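Local coordinates for protein acyl-CoA dehydrogenase (Bacillus anthracis, PDB 3OWA) that probably catalyses the FAD-dependent alpha,beta-dehydrogenation of acyl-CoA thioesters, at residues 467-472 with 568-573; 503-508 with 533-538; 480-485 with 552-557. All blocks are in the same frame, centred on the assembly; numbering follows the deposited sequence. Where two conformers were deposited one is given.

Contact 1 (467-472 with 568-573); sequences AKKIGL and RKLTRH
Leu570 and Ile470 both carry their first branch anti to the carbonyl carbon (chi1 -79° for CG of Leu570, -67° for CG1 of Ile470), and this lays the two side chains side by side, pointing opposite ways. CD1 of Leu570 comes to 3.7 Å from CG1 of Ile470, while CB of Leu570 lies 3.8 Å from the same CG1. The second methyl of Leu570 serves another neighbour: its CD2 meets CD of Lys469 at 3.8 Å, the leucine crossing the lysine at about a right angle. From there the extended lysine chain carries its ammonium group away from the helix end 568-571. Beside this apolar group, CD1 of Ile470 approaches Thr571 OG1 at 4.4 Å, a distance of packing alone. Phe540 and Ala547 of helix 526-554 cover Ile470 further, and Phe540 also touches Thr571, so the last turn of helix 557-571 is packed against two helices of the C-terminal helical bundle. Just beyond that turn His573 folds back, and its ND1 donates to Thr571 O at 3.1 Å, with the oxygen in the ring plane and an N-H...O angle of 167°. Between the segments, cohesion is therefore apolar, with the lysine contributing its methylenes rather than its charge.

Contact 2 (503-508 with 533-538); sequences LYAMES and EVFCQE
Ala505 and Met506, a selenomethionine here, meet the CE2-CZ corner of the Phe535 ring in the tight part of this contact. CB of Ala505 lies 3.6 Å from CZ of Phe535, approaching the ring obliquely, and the backbone N of Met506 sits at the ring edge, 3.6 Å from CE2 of Phe535. CG of Met506 touches that same CE2 at 3.7 Å. With its CG anti to the backbone N (chi1 174°), Phe535 reaches across to the backbone of the facing helix. The segments belong to helices 490-520 and 526-554, neighbours in the C-terminal all-helical domain of the acyl-CoA dehydrogenase fold; the axes of the two short segments run roughly antiparallel, at 156°, and approach to 9.7 Å. Next to the ring, Met506 bends at chi3 and lays its CE 3.9 Å from SG of Cys536, with Leu463 of helix 458-482 also against the selenomethionine. By contrast, the outer side of helix 526-554 is polar and more open to solvent: Glu533, Gln537 and Glu538 are partly exposed and take no part in the contact. Glu533 and Glu538 form salt bridges there with Lys581 and Lys582, and Gln537 accepts a hydrogen bond from the backbone N of Leu576.

Contact 3 (480-485 with 552-557); sequences QKYGKA and IAVENG
Val554 O meets Lys481 through a single water, which accepts from Lys481 NZ at 2.8 Å and donates to Val554 O at 3.0 Å. Lys481 NZ itself stays 3.7 Å from Val554 O, so the polar link between the segments is indirect. It joins an exposed lysine to a buried valine. The lysine gets there by a folded route: CG is anti to the backbone N (chi1 -159°), and the chain then bends at chi2 and again at chi4. Its CG passes 3.6 Å from Val554 O, and the same CG lies 4.1 Å from CG1 of Val554, where the two side chains run alongside one another with opposite headings. The bent chain also leans on its own neighbour in sequence, CD of Lys481 resting over the centre of one face of the partly exposed Tyr482 ring, 3.5 Å above its plane. This CH-pi type of contact leaves the ring edge for the other segment. There CG2 of Val554 faces CE2 of Tyr482 at 4.1 Å, near the plane of the ring.

The two segments bring together the C-terminal ends of helices 458-482 and 526-554 in the C-terminal helical bundle of the acyl-CoA dehydrogenase fold. Gly483 is the first residue to leave helical geometry after Tyr482, and its positive phi turns the chain away from the helix. Ile492 of helix 490-520 packs against both Tyr482 and Val554, so a third helix joins the apolar side of the contact. On the other segment, Ala553 touches Ile579 of the second subunit and Ile552 touches Pro575 of that subunit.

Contacts 1 and 2 are buried, whereas contact 3 is only partly so. Contact 3 joins helices 458-482 and 526-554, which contacts 1 and 2 pair separately, with helix 557-571 and helix 490-520 respectively. The buried pair touch directly: Lys468 NZ of contact 1 forms a salt bridge of 2.7 Å with Glu507 OE1 of contact 2, joining helices 458-482 and 490-520. Contact 3 stands apart, its nearest atoms about 9 Å from contact 1 and about 17 Å from contact 2. The cohesion is aliphatic in contact 1, and aromatic with a methyl-to-sulfur contact in contact 2; at the helix ends of contact 3 a water joins in.

Contact 1 (467-472 with 568-573)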
ATOM      1  N   ALA A 467     -14.466 -13.948 -19.189  1.00 49.11           N
ATOM      2  CA  ALA A 467     -13.146 -13.822 -18.555  1.00 48.33           C
ATOM      3  C   ALA A 467     -12.315 -15.070 -18.812  1.00 48.48           C
ATOM      4  O   ALA A 467     -11.107 -14.969 -19.075  1.00 47.87           O
ATOM      5  CB  ALA A 467     -13.268 -13.552 -17.034  1.00 47.01           C
ATOM      6  N   LYS A 468     -12.963 -16.235 -18.749  1.00 49.34           N
ATOM      7  CA  LYS A 468     -12.294 -17.510 -19.023  1.00 50.60           C
ATOM      8  C   LYS A 468     -11.742 -17.563 -20.441  1.00 51.41           C
ATOM      9  O   LYS A 468     -10.588 -17.936 -20.650  1.00 51.44           O
ATOM     10  CB  LYS A 468     -13.245 -18.694 -18.788  1.00 51.98           C
ATOM     11  CG  LYS A 468     -13.578 -18.927 -17.313  1.00 51.44           C
ATOM     12  CD  LYS A 468     -14.417 -20.160 -17.091  1.00 53.24           C
ATOM     13  CE  LYS A 468     -14.990 -20.117 -15.682  1.00 54.65           C
ATOM     14  NZ  LYS A 468     -15.583 -21.404 -15.295  1.00 53.21           N
ATOM     15  N   LYS A 469     -12.583 -17.175 -21.401  1.00 52.15           N
ATOM     16  CA  LYS A 469     -12.203 -17.069 -22.811  1.00 53.37           C
ATOM     17  C   LYS A 469     -11.039 -16.095 -23.036  1.00 52.19           C
ATOM     18  O   LYS A 469     -10.120 -16.404 -23.800  1.00 52.17           O
ATOM     19  CB  LYS A 469     -13.414 -16.634 -23.649  1.00 54.04           C
ATOM     20  CG  LYS A 469     -14.576 -17.632 -23.577  1.00 57.89           C
ATOM     21  CD  LYS A 469     -15.818 -17.128 -24.306  1.00 61.73           C
ATOM     22  CE  LYS A 469     -16.933 -18.155 -24.165  1.00 65.95           C
ATOM     23  NZ  LYS A 469     -18.222 -17.601 -24.641  1.00 69.86           N
ATOM     24  N   ILE A 470     -11.090 -14.930 -22.374  1.00 50.63           N
ATOM     25  CA  ILE A 470     -10.035 -13.925 -22.499  1.00 49.70           C
ATOM     26  C   ILE A 470      -8.701 -14.476 -21.965  1.00 49.45           C
ATOM     27  O   ILE A 470      -7.671 -14.337 -22.620  1.00 49.90           O
ATOM     28  CB  ILE A 470     -10.422 -12.579 -21.804  1.00 49.30           C
ATOM     29  CG1 ILE A 470     -11.585 -11.891 -22.530  1.00 48.60           C
ATOM     30  CG2 ILE A 470      -9.240 -11.609 -21.756  1.00 48.30           C
ATOM     31  CD1 ILE A 470     -12.352 -10.893 -21.644  1.00 46.11           C
ATOM     32  N   GLY A 471      -8.726 -15.108 -20.790  1.00 48.95           N
ATOM     33  CA  GLY A 471      -7.526 -15.718 -20.217  1.00 48.85           C
ATOM     34  C   GLY A 471      -6.925 -16.770 -21.144  1.00 50.21           C
ATOM     35  O   GLY A 471      -5.720 -16.772 -21.416  1.00 50.29           O
ATOM     36  N   LEU A 472      -7.777 -17.663 -21.634  0.51 51.05           N
ATOM     37  CA  LEU A 472      -7.358 -18.695 -22.573  0.51 52.28           C
ATOM     38  C   LEU A 472      -6.770 -18.097 -23.844  0.51 52.96           C
ATOM     39  O   LEU A 472      -5.704 -18.523 -24.292  0.51 53.37           O
ATOM     40  CB  LEU A 472      -8.531 -19.626 -22.897  0.51 53.14           C
ATOM     41  CG  LEU A 472      -8.820 -20.669 -21.827  0.51 52.26           C
ATOM     42  CD1 LEU A 472     -10.296 -21.012 -21.753  0.51 52.96           C
ATOM     43  CD2 LEU A 472      -7.984 -21.909 -22.098  0.51 54.76           C
ATOM     44  N   ARG A 568     -12.693  -6.799 -27.621  1.00 60.09           N
ATOM     45  CA  ARG A 568     -13.845  -5.889 -27.532  1.00 61.60           C
ATOM     46  C   ARG A 568     -15.176  -6.652 -27.581  1.00 61.87           C
ATOM     47  O   ARG A 568     -16.093  -6.364 -26.810  1.00 61.81           O
ATOM     48  CB  ARG A 568     -13.781  -4.818 -28.632  1.00 62.76           C
ATOM     49  CG  ARG A 568     -14.571  -3.546 -28.332  1.00 66.33           C
ATOM     50  CD  ARG A 568     -15.903  -3.478 -29.103  1.00 73.13           C
ATOM     51  NE  ARG A 568     -15.741  -3.655 -30.552  1.00 82.14           N
ATOM     52  CZ  ARG A 568     -15.611  -2.662 -31.431  1.00 84.16           C
ATOM     53  NH1 ARG A 568     -15.624  -1.394 -31.030  1.00 80.17           N
ATOM     54  NH2 ARG A 568     -15.467  -2.940 -32.721  1.00 88.21           N
ATOM     55  N   LYS A 569     -15.257  -7.636 -28.471  1.00 62.76           N
ATOM     56  CA  LYS A 569     -16.410  -8.539 -28.556  1.00 63.64           C
ATOM     57  C   LYS A 569     -16.614  -9.341 -27.264  1.00 62.71           C
ATOM     58  O   LYS A 569     -17.750  -9.580 -26.851  1.00 63.46           O
ATOM     59  CB  LYS A 569     -16.267  -9.502 -29.748  1.00 65.02           C
ATOM     60  CG  LYS A 569     -16.603  -8.874 -31.110  1.00 68.19           C
ATOM     61  CD  LYS A 569     -16.396  -9.848 -32.264  1.00 71.32           C
ATOM     62  CE  LYS A 569     -16.343  -9.107 -33.606  1.00 73.79           C
ATOM     63  NZ  LYS A 569     -15.925 -10.008 -34.724  1.00 77.61           N
ATOM     64  N   LEU A 570     -15.515  -9.751 -26.632  1.00 60.31           N
ATOM     65  CA  LEU A 570     -15.596 -10.535 -25.409  1.00 59.09           C
ATOM     66  C   LEU A 570     -15.903  -9.660 -24.210  1.00 57.64           C
ATOM     67  O   LEU A 570     -16.356 -10.126 -23.183  1.00 56.83           O
ATOM     68  CB  LEU A 570     -14.302 -11.308 -25.186  1.00 58.32           C
ATOM     69  CG  LEU A 570     -14.161 -12.586 -26.010  1.00 59.65           C
ATOM     70  CD1 LEU A 570     -12.807 -13.169 -25.744  1.00 58.01           C
ATOM     71  CD2 LEU A 570     -15.261 -13.609 -25.701  1.00 59.86           C
ATOM     72  N   THR A 571     -15.716  -8.369 -24.379  1.00 57.30           N
ATOM     73  CA  THR A 571     -15.707  -7.484 -23.240  1.00 57.21           C
ATOM     74  C   THR A 571     -16.898  -6.517 -23.172  1.00 57.52           C
ATOM     75  O   THR A 571     -17.161  -5.903 -22.131  1.00 57.26           O
ATOM     76  CB  THR A 571     -14.338  -6.799 -23.189  1.00 56.52           C
ATOM     77  OG1 THR A 571     -13.884  -6.770 -21.844  1.00 57.36           O
ATOM     78  CG2 THR A 571     -14.357  -5.440 -23.838  1.00 55.29           C
ATOM     79  N   ARG A 572     -17.625  -6.421 -24.281  1.00 58.52           N
ATOM     80  CA  ARG A 572     -18.813  -5.573 -24.392  1.00 59.27           C
ATOM     81  C   ARG A 572     -19.948  -5.998 -23.450  1.00 58.24           C
ATOM     82  O   ARG A 572     -20.323  -7.174 -23.408  1.00 58.45           O
ATOM     83  CB  ARG A 572     -19.331  -5.608 -25.838  1.00 61.17           C
ATOM     84  CG  ARG A 572     -18.434  -4.893 -26.849  1.00 64.95           C
ATOM     85  CD  ARG A 572     -19.230  -4.313 -28.021  1.00 71.65           C
ATOM     86  NE  ARG A 572     -20.332  -5.182 -28.437  1.00 76.17           N
ATOM     87  CZ  ARG A 572     -21.617  -4.974 -28.138  1.00 79.54           C
ATOM     88  NH1 ARG A 572     -21.987  -3.918 -27.419  1.00 80.61           N
ATOM     89  NH2 ARG A 572     -22.542  -5.826 -28.561  1.00 81.62           N
ATOM     90  N   HIS A 573     -20.489  -5.040 -22.705  1.00 56.51           N
ATOM     91  CA  HIS A 573     -21.664  -5.270 -21.865  1.00 56.57           C
ATOM     92  C   HIS A 573     -22.209  -3.949 -21.380  1.00 56.10           C
ATOM     93  O   HIS A 573     -21.574  -2.919 -21.570  1.00 55.65           O
ATOM     94  CB  HIS A 573     -21.334  -6.158 -20.658  1.00 56.05           C
ATOM     95  CG  HIS A 573     -20.464  -5.496 -19.633  1.00 54.62           C
ATOM     96  ND1 HIS A 573     -19.110  -5.308 -19.813  1.00 55.43           N
ATOM     97  CD2 HIS A 573     -20.752  -5.006 -18.403  1.00 55.02           C
ATOM     98  CE1 HIS A 573     -18.601  -4.731 -18.738  1.00 54.59           C
ATOM     99  NE2 HIS A 573     -19.575  -4.544 -17.863  1.00 54.90           N
TER

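Contact 2 (503-508 with 533-538)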
ATOM      1  N   LEU A 503     -10.298 -13.892 -12.274  1.00 39.46           N
ATOM      2  CA  LEU A 503     -11.325 -14.846 -12.695  1.00 40.91           C
ATOM      3  C   LEU A 503     -11.794 -15.812 -11.576  1.00 39.74           C
ATOM      4  O   LEU A 503     -13.002 -16.009 -11.364  1.00 39.69           O
ATOM      5  CB  LEU A 503     -10.850 -15.592 -13.955  1.00 42.13           C
ATOM      6  CG  LEU A 503     -11.627 -16.863 -14.217  1.00 46.09           C
ATOM      7  CD1 LEU A 503     -12.902 -16.493 -14.943  1.00 50.55           C
ATOM      8  CD2 LEU A 503     -10.787 -17.885 -14.976  1.00 49.65           C
ATOM      9  N   TYR A 504     -10.836 -16.398 -10.867  1.00 39.17           N
ATOM     10  CA  TYR A 504     -11.109 -17.297  -9.740  1.00 39.37           C
ATOM     11  C   TYR A 504     -11.888 -16.607  -8.612  1.00 38.95           C
ATOM     12  O   TYR A 504     -12.832 -17.170  -8.053  1.00 40.59           O
ATOM     13  CB  TYR A 504      -9.789 -17.903  -9.194  1.00 39.36           C
ATOM     14  CG  TYR A 504      -9.965 -19.032  -8.205  1.00 38.03           C
ATOM     15  CD1 TYR A 504     -10.719 -20.168  -8.536  1.00 40.95           C
ATOM     16  CD2 TYR A 504      -9.387 -18.972  -6.944  1.00 38.44           C
ATOM     17  CE1 TYR A 504     -10.889 -21.216  -7.638  1.00 39.64           C
ATOM     18  CE2 TYR A 504      -9.540 -20.018  -6.032  1.00 39.29           C
ATOM     19  CZ  TYR A 504     -10.298 -21.142  -6.394  1.00 39.82           C
ATOM     20  OH  TYR A 504     -10.460 -22.172  -5.489  1.00 40.09           O
ATOM     21  N   ALA A 505     -11.492 -15.397  -8.265  1.00 37.57           N
ATOM     22  CA  ALA A 505     -12.229 -14.655  -7.243  1.00 37.76           C
ATOM     23  C   ALA A 505     -13.659 -14.296  -7.715  1.00 38.20           C
ATOM     24  O   ALA A 505     -14.629 -14.438  -6.950  1.00 39.08           O
ATOM     25  CB  ALA A 505     -11.455 -13.392  -6.860  1.00 36.80           C
HETATM   26  N   MSE A 506     -13.781 -13.843  -8.959  1.00 38.55           N
HETATM   27  CA  MSE A 506     -15.100 -13.505  -9.548  1.00 40.23           C
HETATM   28  C   MSE A 506     -16.023 -14.698  -9.549  1.00 40.40           C
HETATM   29  O   MSE A 506     -17.153 -14.604  -9.097  1.00 41.87           O
HETATM   30  CB  MSE A 506     -14.952 -13.035 -10.991  1.00 40.40           C
HETATM   31  CG  MSE A 506     -14.392 -11.652 -11.153  1.00 41.20           C
HETATM   32 SE   MSE A 506     -14.162 -11.278 -13.032  0.53 45.32          SE
HETATM   33  CE  MSE A 506     -16.009 -11.320 -13.596  1.00 43.71           C
ATOM     34  N   GLU A 507     -15.552 -15.823 -10.079  1.00 41.32           N
ATOM     35  CA  GLU A 507     -16.375 -17.040 -10.138  1.00 41.80           C
ATOM     36  C   GLU A 507     -16.772 -17.542  -8.748  1.00 41.41           C
ATOM     37  O   GLU A 507     -17.907 -17.974  -8.529  1.00 42.14           O
ATOM     38  CB  GLU A 507     -15.646 -18.135 -10.922  1.00 42.80           C
ATOM     39  CG  GLU A 507     -16.444 -19.433 -11.060  1.00 47.11           C
ATOM     40  CD  GLU A 507     -15.677 -20.575 -11.764  1.00 53.20           C
ATOM     41  OE1 GLU A 507     -16.231 -21.163 -12.722  1.00 54.90           O
ATOM     42  OE2 GLU A 507     -14.529 -20.901 -11.365  1.00 55.06           O
ATOM     43  N   SER A 508     -15.831 -17.495  -7.805  1.00 40.16           N
ATOM     44  CA  SER A 508     -16.097 -17.901  -6.418  1.00 39.42           C
ATOM     45  C   SER A 508     -17.197 -17.054  -5.795  1.00 40.12           C
ATOM     46  O   SER A 508     -18.092 -17.592  -5.133  1.00 40.96           O
ATOM     47  CB  SER A 508     -14.835 -17.827  -5.551  1.00 38.38           C
ATOM     48  OG  SER A 508     -13.811 -18.700  -6.010  1.00 37.27           O
ATOM     49  N   GLU A 533     -21.900  -7.931  -7.746  1.00 43.92           N
ATOM     50  CA  GLU A 533     -22.027  -6.989  -8.869  1.00 45.05           C
ATOM     51  C   GLU A 533     -20.863  -6.010  -8.940  1.00 43.88           C
ATOM     52  O   GLU A 533     -20.266  -5.781 -10.001  1.00 43.73           O
ATOM     53  CB  GLU A 533     -23.335  -6.206  -8.740  1.00 46.04           C
ATOM     54  CG  GLU A 533     -24.549  -7.049  -9.111  1.00 49.94           C
ATOM     55  CD  GLU A 533     -25.869  -6.418  -8.716  1.00 56.37           C
ATOM     56  OE1 GLU A 533     -25.890  -5.519  -7.835  1.00 57.45           O
ATOM     57  OE2 GLU A 533     -26.896  -6.825  -9.300  1.00 58.40           O
ATOM     58  N   VAL A 534     -20.543  -5.457  -7.777  1.00 42.61           N
ATOM     59  CA  VAL A 534     -19.549  -4.419  -7.647  1.00 43.42           C
ATOM     60  C   VAL A 534     -18.143  -5.015  -7.871  1.00 42.33           C
ATOM     61  O   VAL A 534     -17.356  -4.459  -8.635  1.00 42.92           O
ATOM     62  CB  VAL A 534     -19.701  -3.760  -6.235  1.00 43.82           C
ATOM     63  CG1 VAL A 534     -18.412  -3.206  -5.736  1.00 44.10           C
ATOM     64  CG2 VAL A 534     -20.834  -2.690  -6.270  1.00 42.56           C
ATOM     65  N   PHE A 535     -17.851  -6.151  -7.242  1.00 40.60           N
ATOM     66  CA  PHE A 535     -16.518  -6.749  -7.388  1.00 39.95           C
ATOM     67  C   PHE A 535     -16.296  -7.205  -8.845  1.00 40.36           C
ATOM     68  O   PHE A 535     -15.230  -6.970  -9.427  1.00 38.69           O
ATOM     69  CB  PHE A 535     -16.286  -7.934  -6.424  1.00 37.48           C
ATOM     70  CG  PHE A 535     -14.982  -8.648  -6.666  1.00 36.10           C
ATOM     71  CD1 PHE A 535     -13.805  -8.136  -6.159  1.00 36.14           C
ATOM     72  CD2 PHE A 535     -14.923  -9.790  -7.468  1.00 36.73           C
ATOM     73  CE1 PHE A 535     -12.581  -8.759  -6.409  1.00 35.68           C
ATOM     74  CE2 PHE A 535     -13.726 -10.430  -7.736  1.00 35.90           C
ATOM     75  CZ  PHE A 535     -12.539  -9.925  -7.180  1.00 36.14           C
ATOM     76  N   CYS A 536     -17.301  -7.868  -9.403  1.00 41.38           N
ATOM     77  CA  CYS A 536     -17.200  -8.378 -10.774  1.00 43.78           C
ATOM     78  C   CYS A 536     -16.937  -7.295 -11.804  1.00 43.63           C
ATOM     79  O   CYS A 536     -16.052  -7.439 -12.651  1.00 44.73           O
ATOM     80  CB  CYS A 536     -18.425  -9.193 -11.149  1.00 44.09           C
ATOM     81  SG  CYS A 536     -18.284 -10.854 -10.498  1.00 48.71           S
ATOM     82  N   GLN A 537     -17.679  -6.199 -11.703  1.00 43.54           N
ATOM     83  CA  GLN A 537     -17.493  -5.095 -12.611  1.00 43.37           C
ATOM     84  C   GLN A 537     -16.045  -4.603 -12.591  1.00 42.59           C
ATOM     85  O   GLN A 537     -15.408  -4.457 -13.652  1.00 41.39           O
ATOM     86  CB  GLN A 537     -18.452  -3.952 -12.283  1.00 42.88           C
ATOM     87  CG  GLN A 537     -18.239  -2.771 -13.177  1.00 44.10           C
ATOM     88  CD  GLN A 537     -19.526  -2.028 -13.500  1.00 46.56           C
ATOM     89  OE1 GLN A 537     -20.464  -2.593 -14.068  1.00 45.91           O
ATOM     90  NE2 GLN A 537     -19.570  -0.753 -13.134  1.00 46.20           N
ATOM     91  N   GLU A 538     -15.527  -4.342 -11.389  1.00 42.02           N
ATOM     92  CA  GLU A 538     -14.156  -3.831 -11.280  1.00 42.17           C
ATOM     93  C   GLU A 538     -13.057  -4.840 -11.611  1.00 40.01           C
ATOM     94  O   GLU A 538     -12.078  -4.481 -12.258  1.00 40.15           O
ATOM     95  CB  GLU A 538     -13.914  -3.172  -9.916  1.00 42.74           C
ATOM     96  CG  GLU A 538     -14.523  -1.738  -9.843  1.00 50.21           C
ATOM     97  CD  GLU A 538     -14.960  -1.311  -8.425  1.00 58.38           C
ATOM     98  OE1 GLU A 538     -15.526  -0.199  -8.254  1.00 61.20           O
ATOM     99  OE2 GLU A 538     -14.764  -2.101  -7.475  1.00 63.36           O
TER

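Contact 3 (480-485 with 552-557)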
ATOM      1  N   GLN A 480       1.972 -19.574 -27.949  1.00 63.21           N
ATOM      2  CA  GLN A 480       2.250 -19.770 -29.375  1.00 66.02           C
ATOM      3  C   GLN A 480       3.305 -18.785 -29.917  1.00 66.23           C
ATOM      4  O   GLN A 480       4.031 -19.099 -30.858  1.00 67.40           O
ATOM      5  CB  GLN A 480       0.966 -19.753 -30.218  1.00 66.87           C
ATOM      6  CG  GLN A 480       0.504 -18.390 -30.710  1.00 69.50           C
ATOM      7  CD  GLN A 480      -0.126 -18.444 -32.112  1.00 74.65           C
ATOM      8  OE1 GLN A 480      -0.257 -19.515 -32.710  1.00 77.81           O
ATOM      9  NE2 GLN A 480      -0.506 -17.283 -32.638  1.00 75.07           N
ATOM     10  N   LYS A 481       3.401 -17.609 -29.305  1.00 65.24           N
ATOM     11  CA  LYS A 481       4.370 -16.594 -29.733  1.00 64.97           C
ATOM     12  C   LYS A 481       5.811 -16.847 -29.243  1.00 64.28           C
ATOM     13  O   LYS A 481       6.753 -16.759 -30.026  1.00 64.85           O
ATOM     14  CB  LYS A 481       3.894 -15.213 -29.292  1.00 63.97           C
ATOM     15  CG  LYS A 481       4.482 -14.043 -30.062  1.00 65.65           C
ATOM     16  CD  LYS A 481       5.884 -13.681 -29.601  1.00 67.78           C
ATOM     17  CE  LYS A 481       6.183 -12.199 -29.779  1.00 67.46           C
ATOM     18  NZ  LYS A 481       6.356 -11.783 -31.194  1.00 70.59           N
ATOM     19  N   TYR A 482       5.989 -17.148 -27.958  1.00 62.86           N
ATOM     20  CA  TYR A 482       7.340 -17.279 -27.396  1.00 62.20           C
ATOM     21  C   TYR A 482       7.786 -18.710 -27.238  1.00 63.48           C
ATOM     22  O   TYR A 482       8.984 -18.984 -27.115  1.00 64.07           O
ATOM     23  CB  TYR A 482       7.443 -16.556 -26.061  1.00 60.69           C
ATOM     24  CG  TYR A 482       7.457 -15.065 -26.211  1.00 58.02           C
ATOM     25  CD1 TYR A 482       8.631 -14.394 -26.564  1.00 55.72           C
ATOM     26  CD2 TYR A 482       6.294 -14.323 -26.025  1.00 55.87           C
ATOM     27  CE1 TYR A 482       8.645 -13.022 -26.718  1.00 56.11           C
ATOM     28  CE2 TYR A 482       6.294 -12.952 -26.172  1.00 56.22           C
ATOM     29  CZ  TYR A 482       7.474 -12.303 -26.518  1.00 56.68           C
ATOM     30  OH  TYR A 482       7.482 -10.932 -26.666  1.00 58.71           O
ATOM     31  N   GLY A 483       6.817 -19.621 -27.228  1.00 64.24           N
ATOM     32  CA  GLY A 483       7.089 -21.049 -27.075  1.00 65.60           C
ATOM     33  C   GLY A 483       7.606 -21.443 -25.711  1.00 65.00           C
ATOM     34  O   GLY A 483       7.055 -21.050 -24.676  1.00 64.04           O
ATOM     35  N   LYS A 484       8.675 -22.232 -25.725  1.00 65.69           N
ATOM     36  CA  LYS A 484       9.347 -22.659 -24.512  1.00 65.07           C
ATOM     37  C   LYS A 484      10.091 -21.501 -23.836  1.00 63.61           C
ATOM     38  O   LYS A 484      10.507 -21.623 -22.682  1.00 63.88           O
ATOM     39  CB  LYS A 484      10.298 -23.825 -24.801  1.00 66.83           C
ATOM     40  CG  LYS A 484       9.602 -25.053 -25.426  1.00 69.62           C
ATOM     41  CD  LYS A 484      10.483 -26.300 -25.391  1.00 74.23           C
ATOM     42  CE  LYS A 484       9.682 -27.573 -25.676  1.00 76.38           C
ATOM     43  NZ  LYS A 484      10.497 -28.809 -25.479  1.00 79.87           N
ATOM     44  N   ALA A 485      10.244 -20.378 -24.532  1.00 61.74           N
ATOM     45  CA  ALA A 485      10.973 -19.252 -23.969  1.00 59.57           C
ATOM     46  C   ALA A 485      10.030 -18.219 -23.301  1.00 57.61           C
ATOM     47  O   ALA A 485      10.453 -17.133 -22.909  1.00 56.60           O
ATOM     48  CB  ALA A 485      11.858 -18.612 -25.037  1.00 60.07           C
ATOM     49  N   ILE A 552      -0.955  -6.244 -26.969  1.00 46.59           N
ATOM     50  CA  ILE A 552      -0.064  -5.248 -27.522  1.00 46.97           C
ATOM     51  C   ILE A 552       1.416  -5.650 -27.440  1.00 48.17           C
ATOM     52  O   ILE A 552       2.219  -5.236 -28.276  1.00 47.86           O
ATOM     53  CB  ILE A 552      -0.270  -3.882 -26.830  1.00 45.92           C
ATOM     54  CG1 ILE A 552      -1.688  -3.352 -27.095  1.00 46.22           C
ATOM     55  CG2 ILE A 552       0.770  -2.877 -27.286  1.00 45.10           C
ATOM     56  CD1 ILE A 552      -2.087  -2.200 -26.152  1.00 44.82           C
ATOM     57  N   ALA A 553       1.781  -6.424 -26.421  1.00 48.49           N
ATOM     58  CA  ALA A 553       3.164  -6.849 -26.265  1.00 50.32           C
ATOM     59  C   ALA A 553       3.459  -8.061 -27.148  1.00 52.67           C
ATOM     60  O   ALA A 553       4.617  -8.402 -27.392  1.00 53.08           O
ATOM     61  CB  ALA A 553       3.447  -7.193 -24.812  1.00 49.22           C
ATOM     62  N   VAL A 554       2.404  -8.714 -27.611  1.00 54.77           N
ATOM     63  CA  VAL A 554       2.554 -10.010 -28.265  1.00 58.08           C
ATOM     64  C   VAL A 554       2.337  -9.964 -29.771  1.00 60.66           C
ATOM     65  O   VAL A 554       2.858 -10.806 -30.492  1.00 62.36           O
ATOM     66  CB  VAL A 554       1.680 -11.059 -27.556  1.00 57.58           C
ATOM     67  CG1 VAL A 554       1.243 -12.154 -28.476  1.00 59.44           C
ATOM     68  CG2 VAL A 554       2.435 -11.615 -26.341  1.00 55.93           C
ATOM     69  N   GLU A 555       1.604  -8.957 -30.243  1.00 62.45           N
ATOM     70  CA  GLU A 555       1.286  -8.822 -31.664  1.00 65.31           C
ATOM     71  C   GLU A 555       1.327  -7.368 -32.120  1.00 65.62           C
ATOM     72  O   GLU A 555       1.390  -6.457 -31.284  1.00 64.31           O
ATOM     73  CB  GLU A 555      -0.086  -9.423 -31.931  1.00 66.02           C
ATOM     74  CG  GLU A 555      -0.052 -10.950 -32.045  1.00 71.84           C
ATOM     75  CD  GLU A 555      -1.343 -11.625 -31.576  1.00 76.29           C
ATOM     76  OE1 GLU A 555      -2.327 -10.913 -31.251  1.00 80.77           O
ATOM     77  OE2 GLU A 555      -1.359 -12.876 -31.527  1.00 79.79           O
ATOM     78  N   ASN A 556       1.295  -7.151 -33.441  1.00 67.38           N
ATOM     79  CA  ASN A 556       1.256  -5.789 -34.000  1.00 68.46           C
ATOM     80  C   ASN A 556       0.508  -5.634 -35.340  1.00 69.67           C
ATOM     81  O   ASN A 556       0.126  -6.625 -35.977  1.00 69.77           O
ATOM     82  CB  ASN A 556       2.667  -5.186 -34.086  1.00 69.18           C
ATOM     83  CG  ASN A 556       3.633  -6.063 -34.852  1.00 71.95           C
ATOM     84  OD1 ASN A 556       3.540  -6.197 -36.070  1.00 75.12           O
ATOM     85  ND2 ASN A 556       4.579  -6.657 -34.137  1.00 74.43           N
ATOM     86  N   GLY A 557       0.292  -4.379 -35.735  1.00 70.07           N
ATOM     87  CA  GLY A 557      -0.389  -4.041 -36.988  1.00 72.19           C
ATOM     88  C   GLY A 557      -1.789  -4.628 -37.115  1.00 72.88           C
ATOM     89  O   GLY A 557      -2.597  -4.560 -36.175  1.00 72.33           O
TER
HETATM   90  O   HOH W   1       4.412 -10.966 -33.044  1.00 77.00           O